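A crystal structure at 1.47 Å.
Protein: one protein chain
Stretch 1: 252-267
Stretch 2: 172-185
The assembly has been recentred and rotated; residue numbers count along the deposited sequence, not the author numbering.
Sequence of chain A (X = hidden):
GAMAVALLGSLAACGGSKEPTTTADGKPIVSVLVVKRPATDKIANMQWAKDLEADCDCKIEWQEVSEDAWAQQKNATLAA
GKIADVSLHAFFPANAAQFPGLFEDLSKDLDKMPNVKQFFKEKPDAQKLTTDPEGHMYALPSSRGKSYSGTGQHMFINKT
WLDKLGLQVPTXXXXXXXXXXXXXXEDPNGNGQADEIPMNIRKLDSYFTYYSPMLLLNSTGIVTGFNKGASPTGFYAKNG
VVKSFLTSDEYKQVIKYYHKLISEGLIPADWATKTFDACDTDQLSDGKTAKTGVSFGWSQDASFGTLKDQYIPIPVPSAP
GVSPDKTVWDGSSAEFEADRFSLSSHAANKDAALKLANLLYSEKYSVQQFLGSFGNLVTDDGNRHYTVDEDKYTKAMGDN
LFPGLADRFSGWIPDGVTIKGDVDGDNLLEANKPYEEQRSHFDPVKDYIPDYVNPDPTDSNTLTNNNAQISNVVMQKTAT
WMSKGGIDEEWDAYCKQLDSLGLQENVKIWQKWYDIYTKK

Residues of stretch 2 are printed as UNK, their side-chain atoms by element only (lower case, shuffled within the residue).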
# COMPACT_ATOMS: atom_id res chain seq x y z
N LYS A 252 -17.94 3.98 15.35
CA LYS A 252 -18.95 4.98 15.67
C LYS A 252 -18.32 6.24 16.27
O LYS A 252 -18.68 7.36 15.90
CB LYS A 252 -19.97 4.38 16.64
CG LYS A 252 -21.08 5.38 17.04
CD LYS A 252 -22.37 4.76 17.62
CE LYS A 252 -22.13 3.74 18.68
NZ LYS A 252 -23.44 3.28 19.24
N GLN A 253 -17.39 6.08 17.21
CA GLN A 253 -16.77 7.22 17.86
C GLN A 253 -15.92 8.04 16.89
O GLN A 253 -15.91 9.27 16.98
CB GLN A 253 -15.96 6.76 19.07
CG GLN A 253 -16.85 6.20 20.22
CD GLN A 253 -18.10 7.04 20.47
OE1 GLN A 253 -18.02 8.27 20.58
NE2 GLN A 253 -19.27 6.40 20.52
N VAL A 254 -15.19 7.37 15.99
CA VAL A 254 -14.44 8.10 14.97
C VAL A 254 -15.38 8.95 14.12
O VAL A 254 -15.10 10.12 13.83
CB VAL A 254 -13.64 7.13 14.09
CG1 VAL A 254 -13.09 7.85 12.88
CG2 VAL A 254 -12.53 6.50 14.90
N ILE A 255 -16.50 8.35 13.69
CA ILE A 255 -17.46 9.09 12.88
C ILE A 255 -18.00 10.30 13.63
O ILE A 255 -18.10 11.41 13.07
CB ILE A 255 -18.58 8.14 12.41
CG1 ILE A 255 -18.03 7.16 11.36
CG2 ILE A 255 -19.72 8.96 11.83
CD1 ILE A 255 -18.95 6.01 11.02
N LYS A 256 -18.34 10.13 14.91
CA LYS A 256 -18.89 11.24 15.68
C LYS A 256 -17.85 12.35 15.84
O LYS A 256 -18.19 13.53 15.79
CB LYS A 256 -19.39 10.75 17.03
CG LYS A 256 -20.68 9.93 16.91
CD LYS A 256 -21.22 9.54 18.28
CE LYS A 256 -22.01 10.66 18.92
NZ LYS A 256 -22.73 10.19 20.14
N TYR A 257 -16.58 11.98 16.05
CA TYR A 257 -15.52 12.97 16.17
C TYR A 257 -15.38 13.76 14.89
O TYR A 257 -15.32 15.00 14.91
CB TYR A 257 -14.20 12.29 16.56
CG TYR A 257 -13.03 13.23 16.77
CD1 TYR A 257 -13.01 14.13 17.82
CD2 TYR A 257 -11.93 13.17 15.94
CE1 TYR A 257 -11.93 14.97 18.01
CE2 TYR A 257 -10.86 14.00 16.13
CZ TYR A 257 -10.86 14.88 17.18
OH TYR A 257 -9.77 15.71 17.36
N TYR A 258 -15.33 13.05 13.75
CA TYR A 258 -15.25 13.75 12.46
C TYR A 258 -16.46 14.65 12.26
O TYR A 258 -16.32 15.76 11.73
CB TYR A 258 -15.12 12.78 11.30
CG TYR A 258 -13.68 12.37 11.02
CD1 TYR A 258 -12.68 13.32 10.80
CD2 TYR A 258 -13.31 11.03 10.98
CE1 TYR A 258 -11.37 12.94 10.53
CE2 TYR A 258 -12.01 10.65 10.72
CZ TYR A 258 -11.04 11.61 10.50
OH TYR A 258 -9.76 11.24 10.22
N HIS A 259 -17.65 14.20 12.66
CA HIS A 259 -18.80 15.08 12.46
C HIS A 259 -18.68 16.34 13.31
O HIS A 259 -19.04 17.43 12.85
CB HIS A 259 -20.12 14.37 12.74
CG HIS A 259 -21.30 15.27 12.59
ND1 HIS A 259 -21.58 15.92 11.40
CD2 HIS A 259 -22.23 15.69 13.48
CE1 HIS A 259 -22.65 16.68 11.56
NE2 HIS A 259 -23.06 16.56 12.81
N LYS A 260 -18.16 16.22 14.52
CA LYS A 260 -17.93 17.39 15.35
C LYS A 260 -16.98 18.35 14.65
O LYS A 260 -17.27 19.54 14.50
CB LYS A 260 -17.38 16.97 16.71
CG LYS A 260 -17.23 18.14 17.69
CD LYS A 260 -16.61 17.73 19.02
CE LYS A 260 -16.74 18.87 20.05
NZ LYS A 260 -15.91 18.66 21.27
N LEU A 261 -15.85 17.83 14.17
CA LEU A 261 -14.88 18.66 13.47
C LEU A 261 -15.50 19.32 12.25
O LEU A 261 -15.31 20.53 12.02
CB LEU A 261 -13.69 17.82 13.05
CG LEU A 261 -12.83 17.18 14.15
CD1 LEU A 261 -11.52 16.59 13.58
CD2 LEU A 261 -12.52 18.11 15.29
N ILE A 262 -16.20 18.54 11.42
CA ILE A 262 -16.84 19.07 10.22
C ILE A 262 -17.85 20.15 10.58
O ILE A 262 -17.89 21.22 9.95
CB ILE A 262 -17.48 17.93 9.40
CG1 ILE A 262 -16.39 17.08 8.75
CG2 ILE A 262 -18.40 18.48 8.30
CD1 ILE A 262 -16.88 15.73 8.25
N SER A 263 -18.66 19.91 11.61
CA SER A 263 -19.69 20.86 12.00
C SER A 263 -19.09 22.17 12.52
O SER A 263 -19.74 23.22 12.47
CB SER A 263 -20.60 20.22 13.06
OG SER A 263 -20.01 20.21 14.34
N GLU A 264 -17.84 22.12 12.99
CA GLU A 264 -17.11 23.28 13.47
C GLU A 264 -16.28 23.95 12.38
O GLU A 264 -15.54 24.89 12.68
CB GLU A 264 -16.23 22.88 14.67
CG GLU A 264 -17.05 22.47 15.89
CD GLU A 264 -16.24 22.02 17.08
OE1 GLU A 264 -15.19 21.35 16.92
OE2 GLU A 264 -16.66 22.32 18.21
N GLY A 265 -16.40 23.52 11.13
CA GLY A 265 -15.64 24.13 10.07
C GLY A 265 -14.17 23.80 10.10
O GLY A 265 -13.36 24.55 9.54
N LEU A 266 -13.78 22.69 10.73
CA LEU A 266 -12.37 22.33 10.84
C LEU A 266 -11.90 21.38 9.75
O LEU A 266 -10.69 21.17 9.61
CB LEU A 266 -12.10 21.74 12.21
CG LEU A 266 -12.58 22.60 13.39
CD1 LEU A 266 -12.44 21.92 14.73
CD2 LEU A 266 -11.84 23.95 13.43
N ILE A 267 -12.83 20.82 8.98
CA ILE A 267 -12.60 20.01 7.80
C ILE A 267 -13.49 20.58 6.70
O ILE A 267 -14.60 21.02 7.01
CB ILE A 267 -12.94 18.54 8.10
CG1 ILE A 267 -11.92 17.98 9.09
CG2 ILE A 267 -13.04 17.74 6.82
CD1 ILE A 267 -12.21 16.57 9.61
N UNK A 172 -4.19 13.88 22.30
CA UNK A 172 -5.54 13.35 22.50
C UNK A 172 -6.46 13.99 21.47
O UNK A 172 -6.15 15.03 20.89
c UNK A 172 -5.17 13.27 25.02
o UNK A 172 -6.29 15.13 23.95
c UNK A 172 -6.09 13.71 23.90
N UNK A 173 -7.63 13.38 21.25
CA UNK A 173 -8.63 13.99 20.37
C UNK A 173 -9.02 15.40 20.81
O UNK A 173 -9.23 16.28 19.97
c UNK A 173 -10.89 8.95 17.59
c UNK A 173 -12.79 9.76 18.85
c UNK A 173 -10.73 10.97 19.00
c UNK A 173 -12.07 10.82 19.37
c UNK A 173 -9.88 13.11 20.24
c UNK A 173 -12.20 8.84 17.99
c UNK A 173 -10.16 10.03 18.11
n UNK A 173 -8.85 10.39 17.92
c UNK A 173 -8.60 11.54 18.64
c UNK A 173 -9.72 11.92 19.33
N UNK A 174 -9.12 15.64 22.13
CA UNK A 174 -9.46 16.99 22.60
C UNK A 174 -8.36 17.99 22.26
O UNK A 174 -8.64 19.12 21.83
o UNK A 174 -11.29 16.35 25.74
c UNK A 174 -11.07 16.47 24.52
o UNK A 174 -11.92 16.21 23.65
c UNK A 174 -9.69 17.00 24.10
N UNK A 175 -7.10 17.61 22.49
CA UNK A 175 -5.98 18.49 22.15
C UNK A 175 -5.92 18.72 20.65
O UNK A 175 -5.63 19.84 20.19
o UNK A 175 -2.44 16.73 23.84
c UNK A 175 -3.24 17.24 24.65
c UNK A 175 -4.48 17.95 24.14
o UNK A 175 -3.06 17.22 25.88
c UNK A 175 -4.66 17.87 22.63
N UNK A 176 -6.23 17.69 19.84
CA UNK A 176 -6.26 17.89 18.40
C UNK A 176 -7.34 18.89 18.00
O UNK A 176 -7.10 19.78 17.16
c UNK A 176 -5.41 17.28 15.46
c UNK A 176 -6.61 16.63 16.15
c UNK A 176 -6.87 15.23 15.62
c UNK A 176 -6.43 16.56 17.66
N UNK A 177 -8.54 18.77 18.57
CA UNK A 177 -9.60 19.72 18.26
C UNK A 177 -9.17 21.14 18.61
O UNK A 177 -9.39 22.08 17.82
c UNK A 177 -10.89 19.32 18.99
c UNK A 177 -13.32 19.86 19.39
c UNK A 177 -12.05 20.20 18.64
o UNK A 177 -13.29 19.01 20.31
o UNK A 177 -14.35 20.46 19.05
N UNK A 178 -8.53 21.31 19.76
CA UNK A 178 -8.09 22.65 20.16
C UNK A 178 -7.08 23.22 19.17
O UNK A 178 -7.17 24.40 18.79
n UNK A 178 -5.71 24.08 22.24
o UNK A 178 -7.83 24.87 22.26
c UNK A 178 -7.51 22.60 21.56
c UNK A 178 -7.03 23.96 22.05
N UNK A 179 -6.12 22.41 18.74
CA UNK A 179 -5.15 22.85 17.74
C UNK A 179 -5.84 23.25 16.45
O UNK A 179 -5.50 24.28 15.83
c UNK A 179 -4.12 21.72 17.49
c UNK A 179 -3.35 21.97 16.21
c UNK A 179 -3.20 21.57 18.69
N UNK A 180 -6.81 22.46 16.00
CA UNK A 180 -7.47 22.75 14.74
C UNK A 180 -8.26 24.05 14.82
O UNK A 180 -8.30 24.80 13.85
c UNK A 180 -6.69 20.38 12.90
c UNK A 180 -7.68 20.25 14.04
c UNK A 180 -8.71 19.23 13.71
c UNK A 180 -8.38 21.59 14.35
N UNK A 181 -8.91 24.32 15.96
CA UNK A 181 -9.61 25.60 16.13
C UNK A 181 -8.65 26.77 16.03
O UNK A 181 -8.98 27.81 15.45
n UNK A 181 -14.07 23.48 20.19
c UNK A 181 -12.24 24.63 18.88
c UNK A 181 -11.55 24.68 17.53
c UNK A 181 -13.48 23.71 18.82
c UNK A 181 -10.34 25.63 17.47
N UNK A 182 -7.46 26.63 16.62
CA UNK A 182 -6.45 27.68 16.52
C UNK A 182 -6.01 27.87 15.08
O UNK A 182 -5.86 29.01 14.61
c UNK A 182 -5.27 27.31 17.40
N UNK A 183 -5.78 26.78 14.35
CA UNK A 183 -5.44 26.88 12.94
C UNK A 183 -6.54 27.60 12.18
O UNK A 183 -6.26 28.39 11.26
c UNK A 183 -5.25 25.48 12.33
c UNK A 183 -1.70 23.30 13.45
c UNK A 183 -2.68 22.73 12.68
c UNK A 183 -1.85 24.62 13.88
c UNK A 183 -3.99 24.75 12.76
c UNK A 183 -2.99 25.34 13.54
c UNK A 183 -3.80 23.44 12.35
N UNK A 184 -7.80 27.35 12.54
CA UNK A 184 -8.90 27.93 11.80
C UNK A 184 -8.94 29.44 11.98
O UNK A 184 -9.17 30.17 11.02
c UNK A 184 -13.85 27.64 10.81
c UNK A 184 -12.71 27.19 11.77
n UNK A 184 -13.60 27.37 9.34
c UNK A 184 -10.22 27.29 12.22
c UNK A 184 -11.40 27.80 11.39
N UNK A 185 -8.68 29.93 13.20
CA UNK A 185 -9.01 31.31 13.52
C UNK A 185 -7.82 32.24 13.69
O UNK A 185 -8.01 33.46 13.69
o UNK A 185 -9.12 30.82 15.91
c UNK A 185 -11.16 30.65 14.64
c UNK A 185 -9.84 31.39 14.81

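Position 172 carries one carbon bearing an oxygen and a carbon, and it touches nothing on stretch 1. The branched hydroxyl side chain is T172; its OG1 accepts from the backbone N of 175 at 3.0 Å, capping a helix whose first amides lack partners.

At 173 one carbon leads to fused five- and six-membered rings of eight carbons and one nitrogen, lying over the face of the Y257 ring and beside V254: W173. The five-membered ring stacks face to face on Y257, centroids 4.2 Å apart and planes at 15°. The broad indole suits this buried place, and its backbone O accepts a hydrogen bond from Y257 OH at 2.7 Å.

Position 174 has two carbons, the second with two oxygens; 175 has three, the third with two oxygens. Both CB atoms point away from stretch 1, leaving the acids D174 and E175 free of its contacts.

At 176 four carbons, forked at the second, meet the edge of the Y257 ring. This is L176, its branched apolar end suited to a buried place; CD2 lies 3.4 Å from Y257 OH.

Position 177 has three carbons ending in two oxygens, which reach K260 and E264: E177. Its extended chain lets OE1 form a salt bridge with K260 NZ at 2.8 Å. OE2 lies 2.5 Å from E264 OE1, so close that one acid group probably holds a proton.

Two carbons ending in one oxygen and one nitrogen, facing away, give N178, polar as suits an exposed site. At 179 one carbon bears two more, out of reach of stretch 1: V179, apolar and buried.

At 180 four carbons fork at the second and pack on L261. This is L180, apolar in a buried place, with CD1 3.9 Å from L261 CD1.

Position 181 has four carbons in a row ending in nitrogen, near E264: K181. Its charged NZ suits the acids, making salt bridges with E177 OE2 at 3.2 Å and E264 OE2 at 3.5 Å, both weak as hydrogen bonds.

A single carbon at 182 and a carbon with a six-carbon ring at 183 miss stretch 1: A182 and F183, apolar and buried.

Position 184, again four carbons and a nitrogen, reaches G265: K184. Its long chain lets NZ donate to G265 O at 2.8 Å.

At 185 one carbon carries an oxygen and a carbon, clear of stretch 1: T185, exposed, its OG1 donating to K181 O at 3.0 Å.

The helices run nearly parallel, at 19°. An aromatic stack joins their earlier turns, leucines pack farther along, and charged side chains secure the later part.

Stretch 2 172-185: TWDELENVLKAFKT
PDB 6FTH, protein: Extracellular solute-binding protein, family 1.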